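Local coordinates for protein MNMC2 (Aquifex aeolicus, PDB 3VYW) that methylates the aminomethyl group on the modified wobble uridine of tRNA with S-adenosylmethionine as methyl donor, working without the oxidase domain that is usually fused to such enzymes, at residues V97-D102 with R126-S131; F195-N200 with S224-L229; V231-L236 with P278-M283. All blocks are in the same frame, centred on the assembly; numbering follows the deposited sequence.

Contact 1: residues V97-D102 with R126-S131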
loop_
_atom_site.group_PDB
_atom_site.type_symbol
_atom_site.label_atom_id
_atom_site.label_comp_id
_atom_site.label_asym_id
_atom_site.label_seq_id
_atom_site.Cartn_x
_atom_site.Cartn_y
_atom_site.Cartn_z
ATOM N N VAL A 97 15.265 11.102 -15.777
ATOM C CA VAL A 97 14.585 11.277 -14.525
ATOM C C VAL A 97 13.589 10.190 -14.311
ATOM O O VAL A 97 12.918 9.803 -15.216
ATOM C CB VAL A 97 13.895 12.619 -14.492
ATOM C CG1 VAL A 97 13.293 12.873 -13.130
ATOM C CG2 VAL A 97 14.917 13.675 -14.806
ATOM N N ILE A 98 13.510 9.692 -13.098
ATOM C CA ILE A 98 12.504 8.743 -12.743
ATOM C C ILE A 98 11.757 9.283 -11.558
ATOM O O ILE A 98 12.355 9.717 -10.628
ATOM C CB ILE A 98 13.134 7.406 -12.392
ATOM C CG1 ILE A 98 13.486 6.651 -13.646
ATOM C CG2 ILE A 98 12.180 6.546 -11.617
ATOM C CD1 ILE A 98 12.280 6.091 -14.332
ATOM N N ARG A 99 10.443 9.249 -11.603
ATOM C CA ARG A 99 9.633 9.677 -10.496
ATOM C C ARG A 99 8.877 8.555 -9.802
ATOM O O ARG A 99 8.159 7.827 -10.408
ATOM C CB ARG A 99 8.639 10.704 -10.972
ATOM C CG ARG A 99 9.202 11.669 -11.971
ATOM C CD ARG A 99 8.442 12.961 -11.928
ATOM N NE ARG A 99 9.150 14.038 -12.585
ATOM C CZ ARG A 99 9.551 14.015 -13.842
ATOM N NH1 ARG A 99 9.323 12.960 -14.583
ATOM N NH2 ARG A 99 10.187 15.045 -14.351
ATOM N N ILE A 100 9.046 8.450 -8.504
ATOM C CA ILE A 100 8.333 7.471 -7.734
ATOM C C ILE A 100 7.414 8.072 -6.712
ATOM O O ILE A 100 7.800 8.895 -5.944
ATOM C CB ILE A 100 9.291 6.575 -6.987
ATOM C CG1 ILE A 100 10.250 5.939 -7.949
ATOM C CG2 ILE A 100 8.529 5.531 -6.219
ATOM C CD1 ILE A 100 11.271 5.096 -7.264
ATOM N N LEU A 101 6.186 7.607 -6.702
ATOM C CA LEU A 101 5.226 7.963 -5.699
ATOM C C LEU A 101 5.227 6.837 -4.705
ATOM O O LEU A 101 4.937 5.748 -5.031
ATOM C CB LEU A 101 3.864 8.079 -6.348
ATOM C CG LEU A 101 2.932 9.187 -5.956
ATOM C CD1 LEU A 101 1.523 8.724 -5.742
ATOM C CD2 LEU A 101 3.453 9.842 -4.728
ATOM N N ASP A 102 5.596 7.106 -3.472
ATOM C CA ASP A 102 5.718 6.050 -2.497
ATOM C C ASP A 102 4.661 6.127 -1.445
ATOM O O ASP A 102 4.636 7.034 -0.694
ATOM C CB ASP A 102 7.072 6.151 -1.844
ATOM C CG ASP A 102 7.441 4.935 -1.108
ATOM O OD1 ASP A 102 7.163 3.866 -1.612
ATOM O OD2 ASP A 102 8.010 5.019 -0.024
ATOM N N ARG A 126 18.471 11.172 -12.257
ATOM C CA ARG A 126 17.951 11.996 -11.222
ATOM C C ARG A 126 16.668 11.379 -10.773
ATOM O O ARG A 126 15.853 11.051 -11.565
ATOM C CB ARG A 126 17.723 13.394 -11.748
ATOM C CG ARG A 126 17.291 14.400 -10.714
ATOM C CD ARG A 126 16.066 15.139 -11.193
ATOM N NE ARG A 126 15.475 15.958 -10.157
ATOM C CZ ARG A 126 16.156 16.555 -9.198
ATOM N NH1 ARG A 126 17.458 16.417 -9.139
ATOM N NH2 ARG A 126 15.532 17.276 -8.295
ATOM N N VAL A 127 16.506 11.185 -9.487
ATOM C CA VAL A 127 15.338 10.500 -9.015
ATOM C C VAL A 127 14.455 11.367 -8.173
ATOM O O VAL A 127 14.902 11.968 -7.257
ATOM C CB VAL A 127 15.731 9.279 -8.222
ATOM C CG1 VAL A 127 14.522 8.449 -7.961
ATOM C CG2 VAL A 127 16.733 8.466 -8.980
ATOM N N GLU A 128 13.180 11.420 -8.498
ATOM C CA GLU A 128 12.235 12.162 -7.693
ATOM C C GLU A 128 11.322 11.256 -6.884
ATOM O O GLU A 128 10.552 10.526 -7.420
ATOM C CB GLU A 128 11.363 13.022 -8.576
ATOM C CG GLU A 128 12.043 14.183 -9.228
ATOM C CD GLU A 128 11.061 15.093 -9.918
ATOM O OE1 GLU A 128 11.152 15.262 -11.141
ATOM O OE2 GLU A 128 10.193 15.648 -9.238
ATOM N N ILE A 129 11.413 11.347 -5.575
ATOM C CA ILE A 129 10.560 10.594 -4.702
ATOM C C ILE A 129 9.699 11.458 -3.812
ATOM O O ILE A 129 10.175 12.315 -3.140
ATOM C CB ILE A 129 11.380 9.692 -3.788
ATOM C CG1 ILE A 129 12.251 8.788 -4.611
ATOM C CG2 ILE A 129 10.486 8.859 -2.920
ATOM C CD1 ILE A 129 13.316 8.121 -3.805
ATOM N N ILE A 130 8.410 11.176 -3.809
ATOM C CA ILE A 130 7.485 11.685 -2.831
ATOM C C ILE A 130 6.887 10.546 -2.047
ATOM O O ILE A 130 6.348 9.636 -2.586
ATOM C CB ILE A 130 6.362 12.442 -3.507
ATOM C CG1 ILE A 130 6.937 13.619 -4.256
ATOM C CG2 ILE A 130 5.342 12.878 -2.492
ATOM C CD1 ILE A 130 5.911 14.487 -4.906
ATOM N N SER A 131 6.970 10.634 -0.743
ATOM C CA SER A 131 6.475 9.586 0.103
ATOM C C SER A 131 5.522 10.086 1.140
ATOM O O SER A 131 5.459 11.234 1.392
ATOM C CB SER A 131 7.607 8.864 0.751
ATOM O OG SER A 131 7.106 7.704 1.308
#

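Contact 2: residues F195-N200 with S224-L229. With SAM (S-adenosylmethionine), chain E.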
loop_
_atom_site.group_PDB
_atom_site.type_symbol
_atom_site.label_atom_id
_atom_site.label_comp_id
_atom_site.label_asym_id
_atom_site.label_seq_id
_atom_site.Cartn_x
_atom_site.Cartn_y
_atom_site.Cartn_z
ATOM N N PHE A 195 -0.278 -1.250 4.891
ATOM C CA PHE A 195 -0.590 -2.467 5.581
ATOM C C PHE A 195 -1.838 -2.962 4.919
ATOM O O PHE A 195 -2.440 -2.273 4.179
ATOM C CB PHE A 195 -0.778 -2.252 7.076
ATOM C CG PHE A 195 0.480 -1.995 7.805
ATOM C CD1 PHE A 195 0.772 -0.756 8.253
ATOM C CD2 PHE A 195 1.368 -2.984 8.016
ATOM C CE1 PHE A 195 1.929 -0.504 8.896
ATOM C CE2 PHE A 195 2.534 -2.745 8.657
ATOM C CZ PHE A 195 2.815 -1.501 9.102
ATOM N N SER A 196 -2.224 -4.172 5.201
ATOM C CA SER A 196 -3.163 -4.896 4.402
ATOM C C SER A 196 -4.515 -4.222 4.428
ATOM O O SER A 196 -4.806 -3.502 5.323
ATOM C CB SER A 196 -3.182 -6.334 4.860
ATOM O OG SER A 196 -4.460 -6.765 5.116
ATOM N N PRO A 197 -5.319 -4.405 3.406
ATOM C CA PRO A 197 -6.481 -3.560 3.223
ATOM C C PRO A 197 -7.522 -3.608 4.313
ATOM O O PRO A 197 -8.107 -2.622 4.585
ATOM C CB PRO A 197 -7.035 -4.044 1.897
ATOM C CG PRO A 197 -5.855 -4.505 1.169
ATOM C CD PRO A 197 -4.740 -4.752 2.119
ATOM N N TYR A 198 -7.777 -4.759 4.881
ATOM C CA TYR A 198 -8.665 -4.848 6.002
ATOM C C TYR A 198 -8.099 -4.110 7.183
ATOM O O TYR A 198 -8.797 -3.458 7.903
ATOM C CB TYR A 198 -8.949 -6.287 6.341
ATOM C CG TYR A 198 -9.730 -7.012 5.306
ATOM C CD1 TYR A 198 -9.712 -8.368 5.246
ATOM C CD2 TYR A 198 -10.468 -6.349 4.381
ATOM C CE1 TYR A 198 -10.417 -9.049 4.300
ATOM C CE2 TYR A 198 -11.182 -7.028 3.438
ATOM C CZ TYR A 198 -11.146 -8.380 3.413
ATOM O OH TYR A 198 -11.820 -9.077 2.481
ATOM N N LYS A 199 -6.815 -4.272 7.373
ATOM C CA LYS A 199 -6.056 -3.603 8.388
ATOM C C LYS A 199 -5.900 -2.110 8.267
ATOM O O LYS A 199 -5.909 -1.433 9.248
ATOM C CB LYS A 199 -4.688 -4.217 8.478
ATOM C CG LYS A 199 -4.586 -5.289 9.497
ATOM C CD LYS A 199 -5.953 -5.758 9.837
ATOM C CE LYS A 199 -6.006 -7.250 9.880
ATOM N NZ LYS A 199 -5.434 -7.716 11.144
ATOM N N ASN A 200 -5.710 -1.630 7.049
ATOM C CA ASN A 200 -5.349 -0.265 6.748
ATOM C C ASN A 200 -6.234 0.285 5.662
ATOM O O ASN A 200 -5.787 0.652 4.642
ATOM C CB ASN A 200 -3.932 -0.326 6.230
ATOM C CG ASN A 200 -3.118 0.897 6.499
ATOM O OD1 ASN A 200 -1.948 0.877 6.323
ATOM N ND2 ASN A 200 -3.721 1.930 6.900
ATOM N N SER A 224 1.872 -3.360 -5.976
ATOM C CA SER A 224 1.695 -3.718 -4.610
ATOM C C SER A 224 1.872 -5.194 -4.425
ATOM O O SER A 224 1.703 -5.947 -5.327
ATOM C CB SER A 224 0.332 -3.277 -4.128
ATOM O OG SER A 224 0.148 -3.618 -2.804
ATOM N N TYR A 225 2.218 -5.595 -3.226
ATOM C CA TYR A 225 2.235 -6.970 -2.821
ATOM C C TYR A 225 0.848 -7.569 -2.779
ATOM O O TYR A 225 0.689 -8.736 -2.863
ATOM C CB TYR A 225 2.920 -7.117 -1.477
ATOM C CG TYR A 225 2.123 -6.515 -0.399
ATOM C CD1 TYR A 225 1.157 -7.218 0.233
ATOM C CD2 TYR A 225 2.290 -5.218 -0.064
ATOM C CE1 TYR A 225 0.399 -6.655 1.189
ATOM C CE2 TYR A 225 1.532 -4.647 0.888
ATOM C CZ TYR A 225 0.593 -5.380 1.512
ATOM O OH TYR A 225 -0.165 -4.814 2.459
ATOM N N SER A 226 -0.148 -6.740 -2.588
ATOM C CA SER A 226 -1.523 -7.162 -2.443
ATOM C C SER A 226 -2.244 -7.612 -3.704
ATOM O O SER A 226 -2.065 -7.067 -4.733
ATOM C CB SER A 226 -2.290 -6.061 -1.734
ATOM O OG SER A 226 -3.662 -6.181 -1.834
ATOM N N SER A 227 -3.055 -8.641 -3.575
ATOM C CA SER A 227 -3.930 -9.064 -4.617
ATOM C C SER A 227 -5.351 -9.001 -4.174
ATOM O O SER A 227 -6.130 -9.775 -4.590
ATOM C CB SER A 227 -3.592 -10.453 -5.094
ATOM O OG SER A 227 -3.105 -11.220 -4.053
ATOM N N SER A 228 -5.686 -8.056 -3.335
ATOM C CA SER A 228 -7.026 -7.934 -2.814
ATOM C C SER A 228 -8.057 -7.754 -3.898
ATOM O O SER A 228 -7.910 -6.972 -4.769
ATOM C CB SER A 228 -7.075 -6.732 -1.899
ATOM O OG SER A 228 -8.350 -6.224 -1.699
ATOM N N LEU A 229 -9.130 -8.487 -3.809
ATOM C CA LEU A 229 -10.166 -8.405 -4.772
ATOM C C LEU A 229 -10.780 -7.053 -4.798
ATOM O O LEU A 229 -11.104 -6.545 -5.811
ATOM C CB LEU A 229 -11.222 -9.431 -4.463
ATOM C CG LEU A 229 -10.829 -10.847 -4.762
ATOM C CD1 LEU A 229 -11.939 -11.777 -4.429
ATOM C CD2 LEU A 229 -10.503 -10.976 -6.205
HETATM N N SAM E . 7.093 0.797 2.558
HETATM C CA SAM E . 7.704 0.494 3.797
HETATM C C SAM E . 9.043 -0.012 3.428
HETATM O O SAM E . 9.924 -0.191 4.233
HETATM O OXT SAM E . 9.267 -0.204 2.269
HETATM C CB SAM E . 6.734 -0.429 4.501
HETATM C CG SAM E . 5.620 0.452 5.078
HETATM S SD SAM E . 4.397 -0.291 5.885
HETATM C CE SAM E . 3.861 -1.535 4.981
HETATM C "C5'" SAM E . 3.096 0.719 6.073
HETATM C "C4'" SAM E . 3.403 2.200 6.333
HETATM O "O4'" SAM E . 2.281 2.984 5.980
HETATM C "C3'" SAM E . 3.667 2.542 7.784
HETATM O "O3'" SAM E . 4.736 3.458 7.870
HETATM C "C2'" SAM E . 2.414 3.242 8.231
HETATM O "O2'" SAM E . 2.699 4.163 9.247
HETATM C "C1'" SAM E . 1.987 3.936 6.981
HETATM N N9 SAM E . 0.577 4.382 6.967
HETATM C C8 SAM E . -0.493 3.699 7.299
HETATM N N7 SAM E . -1.597 4.404 7.148
HETATM C C5 SAM E . -1.251 5.578 6.711
HETATM C C6 SAM E . -1.938 6.808 6.341
HETATM N N6 SAM E . -3.252 6.934 6.415
HETATM N N1 SAM E . -1.213 7.808 5.930
HETATM C C2 SAM E . 0.080 7.724 5.834
HETATM N N3 SAM E . 0.751 6.662 6.159
HETATM C C4 SAM E . 0.169 5.566 6.600
#

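Contact 3: residues V231-L236 with P278-M283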
loop_
_atom_site.group_PDB
_atom_site.type_symbol
_atom_site.label_atom_id
_atom_site.label_comp_id
_atom_site.label_asym_id
_atom_site.label_seq_id
_atom_site.Cartn_x
_atom_site.Cartn_y
_atom_site.Cartn_z
ATOM N N VAL A 231 -9.325 -4.237 -3.933
ATOM C CA VAL A 231 -8.403 -3.359 -4.569
ATOM C C VAL A 231 -8.364 -3.507 -6.075
ATOM O O VAL A 231 -8.361 -2.559 -6.769
ATOM C CB VAL A 231 -7.005 -3.561 -4.004
ATOM C CG1 VAL A 231 -6.053 -2.571 -4.609
ATOM C CG2 VAL A 231 -7.029 -3.401 -2.522
ATOM N N ARG A 232 -8.348 -4.710 -6.577
ATOM C CA ARG A 232 -8.342 -4.905 -7.996
ATOM C C ARG A 232 -9.571 -4.404 -8.700
ATOM O O ARG A 232 -9.496 -3.912 -9.788
ATOM C CB ARG A 232 -8.123 -6.352 -8.324
ATOM C CG ARG A 232 -6.772 -6.825 -7.955
ATOM C CD ARG A 232 -6.581 -8.241 -8.347
ATOM N NE ARG A 232 -5.178 -8.484 -8.479
ATOM C CZ ARG A 232 -4.657 -9.663 -8.706
ATOM N NH1 ARG A 232 -5.435 -10.694 -8.797
ATOM N NH2 ARG A 232 -3.369 -9.812 -8.812
ATOM N N LYS A 233 -10.710 -4.582 -8.081
ATOM C CA LYS A 233 -11.943 -4.121 -8.613
ATOM C C LYS A 233 -11.974 -2.624 -8.681
ATOM O O LYS A 233 -12.508 -2.087 -9.566
ATOM C CB LYS A 233 -13.111 -4.710 -7.842
ATOM C CG LYS A 233 -14.467 -4.135 -8.145
ATOM C CD LYS A 233 -15.279 -5.052 -9.018
ATOM C CE LYS A 233 -16.718 -4.628 -9.067
ATOM N NZ LYS A 233 -17.571 -5.511 -8.270
ATOM N N SER A 234 -11.422 -1.960 -7.704
ATOM C CA SER A 234 -11.287 -0.522 -7.702
ATOM C C SER A 234 -10.365 0.011 -8.801
ATOM O O SER A 234 -10.634 0.992 -9.403
ATOM C CB SER A 234 -10.794 -0.065 -6.344
ATOM O OG SER A 234 -11.823 0.063 -5.447
ATOM N N LEU A 235 -9.266 -0.659 -9.033
ATOM C CA LEU A 235 -8.360 -0.268 -10.057
ATOM C C LEU A 235 -8.989 -0.369 -11.421
ATOM O O LEU A 235 -8.778 0.457 -12.238
ATOM C CB LEU A 235 -7.086 -1.071 -9.975
ATOM C CG LEU A 235 -6.124 -0.764 -8.857
ATOM C CD1 LEU A 235 -5.257 -1.939 -8.587
ATOM C CD2 LEU A 235 -5.251 0.403 -9.182
ATOM N N LEU A 236 -9.765 -1.410 -11.637
ATOM C CA LEU A 236 -10.497 -1.617 -12.857
ATOM C C LEU A 236 -11.512 -0.555 -13.063
ATOM O O LEU A 236 -11.696 -0.112 -14.136
ATOM C CB LEU A 236 -11.179 -2.965 -12.850
ATOM C CG LEU A 236 -10.322 -4.177 -13.119
ATOM C CD1 LEU A 236 -11.049 -5.435 -12.746
ATOM C CD2 LEU A 236 -9.860 -4.228 -14.547
ATOM N N PRO A 278 -18.341 -12.016 -3.811
ATOM C CA PRO A 278 -19.068 -11.046 -3.027
ATOM C C PRO A 278 -18.145 -9.984 -2.505
ATOM O O PRO A 278 -18.536 -8.878 -2.346
ATOM C CB PRO A 278 -19.629 -11.885 -1.913
ATOM C CG PRO A 278 -19.718 -13.215 -2.483
ATOM C CD PRO A 278 -18.525 -13.363 -3.302
ATOM N N PHE A 279 -16.909 -10.353 -2.281
ATOM C CA PHE A 279 -15.909 -9.458 -1.788
ATOM C C PHE A 279 -15.256 -8.595 -2.816
ATOM O O PHE A 279 -14.515 -7.727 -2.471
ATOM C CB PHE A 279 -14.843 -10.217 -1.039
ATOM C CG PHE A 279 -15.341 -10.883 0.175
ATOM C CD1 PHE A 279 -15.895 -12.127 0.101
ATOM C CD2 PHE A 279 -15.273 -10.274 1.373
ATOM C CE1 PHE A 279 -16.360 -12.762 1.200
ATOM C CE2 PHE A 279 -15.743 -10.902 2.490
ATOM C CZ PHE A 279 -16.279 -12.152 2.402
ATOM N N ALA A 280 -15.577 -8.787 -4.074
ATOM C CA ALA A 280 -15.031 -7.937 -5.088
ATOM C C ALA A 280 -15.822 -6.654 -5.169
ATOM O O ALA A 280 -16.554 -6.401 -6.066
ATOM C CB ALA A 280 -15.035 -8.650 -6.400
ATOM N N VAL A 281 -15.639 -5.863 -4.152
ATOM C CA VAL A 281 -16.326 -4.631 -3.984
ATOM C C VAL A 281 -15.264 -3.707 -3.783
ATOM O O VAL A 281 -14.269 -3.898 -3.052
ATOM C CB VAL A 281 -17.395 -4.769 -2.922
ATOM C CG1 VAL A 281 -18.286 -3.585 -2.931
ATOM C CG2 VAL A 281 -18.223 -5.952 -3.218
ATOM N N PRO A 282 -15.631 -2.488 -4.269
ATOM C CA PRO A 282 -14.836 -1.416 -3.744
ATOM C C PRO A 282 -15.285 -1.083 -2.366
ATOM O O PRO A 282 -16.438 -0.764 -2.036
ATOM C CB PRO A 282 -15.229 -0.259 -4.626
ATOM C CG PRO A 282 -15.622 -0.886 -5.883
ATOM C CD PRO A 282 -16.398 -2.049 -5.427
HETATM N N MSE A 283 -14.129 -0.878 -1.951
HETATM C CA MSE A 283 -14.020 0.047 -0.868
HETATM C C MSE A 283 -13.850 1.458 -1.222
HETATM O O MSE A 283 -12.983 1.769 -2.094
HETATM C CB MSE A 283 -12.840 -0.427 -0.098
HETATM C CG MSE A 283 -13.005 -1.004 1.299
HETATM SE SE MSE A 283 -11.387 -1.816 2.268
HETATM C CE MSE A 283 -9.988 -1.063 1.227
HETATM O O HOH W 1 -11.238 -0.741 -2.683
#

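Contact 1: residues V97-D102 with R126-S131
Five backbone hydrogen bonds tie strand 97-102 to strand 126-131 as parallel neighbours, their axes 4.7 Å apart at the closest and 13° from exactly parallel. Ile98, Ile100 and Asp102 give their N-H groups to the carbonyls of Arg126, Glu128 and Ile130, while Ile98 and Ile100 accept from Glu128 and Ile130; the donors come in nearly along the C=O axes. On the face that carries Arg99 and Glu128, these two side chains lie alongside each other: CG of Arg99 is anti to the carbonyl carbon and the chain runs extended to NE, which meets OE1 of Glu128 in a salt bridge at 2.8 Å. The N-H points well off the oxygen (125°) and the bond is weak; the guanidinium and carboxylate planes stand 74° apart. CG1 of Val97 lies over the centre of the same guanidinium, 3.9 Å above its plane. Farther along this face, CD2 of Leu101 packs on CB of Ile130 at 4.1 Å. The other face bears Ile98, Ile100, Val127 and Ile129; at its end OG of Ser131 lies 3.1 Å from OD2 and 3.2 Å from O of Asp102, one proton for two acceptors. Helix 109-121, the crossover of this beta-alpha-beta unit, covers that face through Leu111 and Leu115, and strand 187-192 flanks 97-102. Arg126, its CD against the methyls of Val97, forms a salt bridge with Glu162. Asp102 and Ser131 are buried, the aspartate close to the cofactor; to the extent that the hydroxyl turns to OD2, it would probably ease the carboxylate's charge.

Contact 2: residues F195-N200 with S224-L229
The S-adenosylmethionine pocket is walled in part by the turn 195-200, which rests on the segment 224-229 leading into helix 229-237. Phe195 presents one ring face to the cofactor: CE1 comes within 3.3 Å of SAM C5', and SD lies 3.8 Å above the ring plane, offset toward the rim. The amide of Asn200 is held on both sides. Its OD1 takes the N-H of Phe195 on a lone pair, while ND2 donates to SAM N7 at 3.3 Å (164°) and also bonds OE1 of Glu202. The fixed amide thus couples the loop backbone to the adenine, and Asn200 N, bonded to Ser196 O, closes the turn. An alanine in place of Phe195 would remove the ring lying against C5' and the sulfur, and would probably leave that part of the cofactor less firmly held.

On the side of the turn facing 224-229, Tyr225 OH stands 3.5 Å from the C of Phe195, its bond going instead to the carbonyl of Ala194. CG of Pro197 rests over two serines, 4.0 Å from CB of Ser228 and 4.1 Å from OG of Ser226. Both Ser224 and Ser226 form ST turns, and Ser228 then N-caps the helix through Val231 N. Cofactor-binding loops gathered at the carboxyl ends of parallel strands, here 187-192 and 220-224, are the hallmark of Rossmann-like class I methyltransferases.

Contact 3: residues V231-L236 with P278-M283
Helix residues 231-236 pass an irregular segment, 278-283, with CA atoms 6.0 Å apart at Lys233 and Ala280 and 5.4 Å apart at Ser234 and Pro282. Ala280 is the centre of an inverse gamma turn, in which Val281 N makes a weak bond back to the O of Phe279. The carbonyl of Ala280 is met by Lys233, whose NZ donates to it at 2.6 Å, almost along the C=O axis. Lys233 gets there by curling: CG is anti to the backbone N (chi1 170°), the chain then bends at chi2 (103°) and again at chi4, and CG, CD and CE all pass close to that same oxygen. CG of Lys233 also lies 3.9 Å from CD of Pro282, the lysine chain crossing the ring obliquely.

The helix involved, 229-237, packs on the mixed sheet of the Rossmann-like methyltransferase fold through Val231 and Leu235, which touch Trp222, while Lys233 and Ser234 meet the loop between the last two helices. Within that loop the CB of Val281 points away from 231-236, and its side chain touches Tyr299 and Lys302 of helix 292-303.

Ser234 carries the second half of the contact. Its OG, placed beside the backbone N, sits 3.5 Å from CB of Pro282. The same oxygen lies 2.9 Å from a water that accepts the N-H of Met283, a residue present as selenomethionine, at 3.0 Å. The water thus bridges the helix to the loop backbone past the proline ring. One turn earlier, Ser230 reinforces the link with a hydrogen bond to Val281 O and a weak one from Met283 N.

How the contacts relate
Contact 1, in the sheet, and contact 2, in loops that follow its strands, reach the cofactor from different places: their centres are 23 Å apart and their nearest atoms about 10 Å, yet the side chain of Asp102 is about 5 Å from the S-adenosylmethionine that 195-200 touches directly. Contact 3 stands behind contact 2, centre to centre 11 Å, and the two pack together. CG of Pro197 meets CG2 of Val231 at 4.0 Å, and OH of Tyr198 meets CD2 of Phe279 at 3.8 Å. Ser228, at the start of helix 229-237, joins contact 2 to contact 3 along the chain. The Met283 side chain stays about 12 Å from the cofactor, a second layer behind the pocket.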